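Local coordinates for protein octaprenyl Pyrophosphate Synthase (Helicobacter pylori, PDB 3TC1) that probably builds octaprenyl pyrophosphate by condensing isopentenyl pyrophosphate units onto a shorter allylic pyrophosphate, a magnesium-dependent chain elongation, at residues A195-I198 / I199-L203. Residues are numbered along the deposited sequence; the frame is centred on the assembly and turned at random.
With MG (magnesium ion), chain D.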
loop_
_atom_site.group_PDB
_atom_site.type_symbol
_atom_site.label_atom_id
_atom_site.label_comp_id
_atom_site.label_asym_id
_atom_site.label_seq_id
_atom_site.Cartn_x
_atom_site.Cartn_y
_atom_site.Cartn_z
ATOM N N ALA B 195 15.872 8.946 -18.639
ATOM C CA ALA B 195 17.309 9.196 -18.551
ATOM C C ALA B 195 17.805 8.928 -17.128
ATOM O O ALA B 195 18.851 8.308 -16.923
ATOM C CB ALA B 195 17.618 10.625 -18.946
ATOM N N PHE B 196 17.035 9.395 -16.153
ATOM C CA PHE B 196 17.380 9.224 -14.751
ATOM C C PHE B 196 17.599 7.765 -14.352
ATOM O O PHE B 196 18.583 7.443 -13.695
ATOM C CB PHE B 196 16.290 9.821 -13.858
ATOM C CG PHE B 196 16.513 9.573 -12.393
ATOM C CD1 PHE B 196 17.470 10.297 -11.688
ATOM C CD2 PHE B 196 15.798 8.582 -11.728
ATOM C CE1 PHE B 196 17.716 10.034 -10.341
ATOM C CE2 PHE B 196 16.037 8.312 -10.379
ATOM C CZ PHE B 196 16.998 9.041 -9.689
ATOM N N GLN B 197 16.686 6.883 -14.744
ATOM C CA GLN B 197 16.819 5.478 -14.377
ATOM C C GLN B 197 17.917 4.762 -15.159
ATOM O O GLN B 197 18.520 3.815 -14.656
ATOM C CB GLN B 197 15.492 4.742 -14.558
ATOM C CG GLN B 197 15.489 3.336 -13.957
ATOM C CD GLN B 197 15.860 3.335 -12.483
ATOM O OE1 GLN B 197 15.220 4.004 -11.669
ATOM N NE2 GLN B 197 16.901 2.585 -12.132
ATOM N N ILE B 198 18.169 5.194 -16.389
ATOM C CA ILE B 198 19.226 4.570 -17.180
ATOM C C ILE B 198 20.570 4.899 -16.517
ATOM O O ILE B 198 21.420 4.020 -16.347
ATOM C CB ILE B 198 19.205 5.077 -18.643
ATOM C CG1 ILE B 198 17.954 4.546 -19.351
ATOM C CG2 ILE B 198 20.446 4.591 -19.397
ATOM C CD1 ILE B 198 17.703 5.181 -20.713
ATOM N N ILE B 199 20.742 6.159 -16.118
ATOM C CA ILE B 199 21.972 6.591 -15.460
ATOM C C ILE B 199 22.106 5.893 -14.108
ATOM O O ILE B 199 23.212 5.571 -13.659
ATOM C CB ILE B 199 21.994 8.129 -15.239
ATOM C CG1 ILE B 199 22.072 8.849 -16.587
ATOM C CG2 ILE B 199 23.161 8.518 -14.339
ATOM C CD1 ILE B 199 23.280 8.468 -17.432
ATOM N N ASP B 200 20.977 5.657 -13.454
ATOM C CA ASP B 200 21.017 4.984 -12.168
ATOM C C ASP B 200 21.489 3.547 -12.370
ATOM O O ASP B 200 22.310 3.041 -11.605
ATOM C CB ASP B 200 19.648 4.979 -11.508
ATOM C CG ASP B 200 19.667 4.276 -10.181
ATOM O OD1 ASP B 200 20.213 4.848 -9.212
ATOM O OD2 ASP B 200 19.152 3.142 -10.120
ATOM N N ASP B 201 20.976 2.892 -13.406
ATOM C CA ASP B 201 21.389 1.520 -13.690
ATOM C C ASP B 201 22.863 1.525 -14.085
ATOM O O ASP B 201 23.608 0.592 -13.783
ATOM C CB ASP B 201 20.553 0.928 -14.832
ATOM C CG ASP B 201 19.122 0.616 -14.413
ATOM O OD1 ASP B 201 18.809 0.762 -13.209
ATOM O OD2 ASP B 201 18.315 0.214 -15.288
ATOM N N LEU B 202 23.285 2.590 -14.760
ATOM C CA LEU B 202 24.668 2.706 -15.191
ATOM C C LEU B 202 25.587 2.840 -13.974
ATOM O O LEU B 202 26.616 2.168 -13.885
ATOM C CB LEU B 202 24.819 3.911 -16.127
ATOM C CG LEU B 202 26.181 4.121 -16.794
ATOM C CD1 LEU B 202 26.587 2.862 -17.543
ATOM C CD2 LEU B 202 26.105 5.307 -17.748
ATOM N N LEU B 203 25.200 3.691 -13.027
ATOM C CA LEU B 203 25.980 3.914 -11.815
ATOM C C LEU B 203 26.106 2.685 -10.916
ATOM O O LEU B 203 26.903 2.674 -9.974
ATOM C CB LEU B 203 25.401 5.089 -11.028
ATOM C CG LEU B 203 25.626 6.446 -11.704
ATOM C CD1 LEU B 203 24.926 7.549 -10.920
ATOM C CD2 LEU B 203 27.128 6.712 -11.800
HETATM MG MG MG D . 19.939 1.410 -8.943
HETATM O O HOH W 1 22.272 2.192 -9.325
HETATM O O HOH W 2 20.144 2.520 -6.948
HETATM O O HOH W 3 19.854 0.181 -10.834
HETATM O O HOH W 4 20.573 -0.629 -7.948
HETATM O O HOH W 5 17.497 0.861 -8.827
#
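Ile199 sits one turn further along helix 182-205 from Ala195, its N-H bonded to Ala195 O at 3.0 Å, within the all-helical polyprenyl synthetase fold. Asp200 and Asp201 open what is, by sequence, the second DDxxD motif of trans-prenyltransferases, which in relatives binds magnesium for the pyrophosphate of the substrate; Phe196 and Gln197 sit one turn before it. Asp200 comes next. Its CG stands anti to the backbone N (chi1 179°), which lays the carboxylate alongside the Gln197 side chain, both pointing the same way, with the amide and carboxylate planes 76° apart. Asp200 OD2 ligates the magnesium ion at 2.2 Å; five waters complete six-fold coordination, so this carboxylate oxygen is the protein's one direct ligand. Asp200 OD2 also accepts a weak hydrogen bond from Gln197 NE2, 3.1 Å away. A metal-bound water donates to Asp200 OD1 at 3.2 Å, tying the hydrated ion to the helix by a second route. Asp201 serves in the second shell: its OD1 accepts from another magnesium water at 2.7 Å and, at 2.9 Å, from Gln197 NE2, while OD2 is hydrogen-bonded to Tyr155. Gln197 bends at chi2 to bring NE2 within bonding distance of both aspartates, and Asp201 OD1 lies almost in the amide plane although NE2 approaches it from above the carboxylate, 46° out of plane. Thr163 holds Gln197 OE1, so the amide is gripped at both ends and its rotation is fixed. Leu202 then returns to the buried side, where Ile198 packs on helices 152-177 and 268-286 and Leu202 N bonds Ile198 O at 2.8 Å.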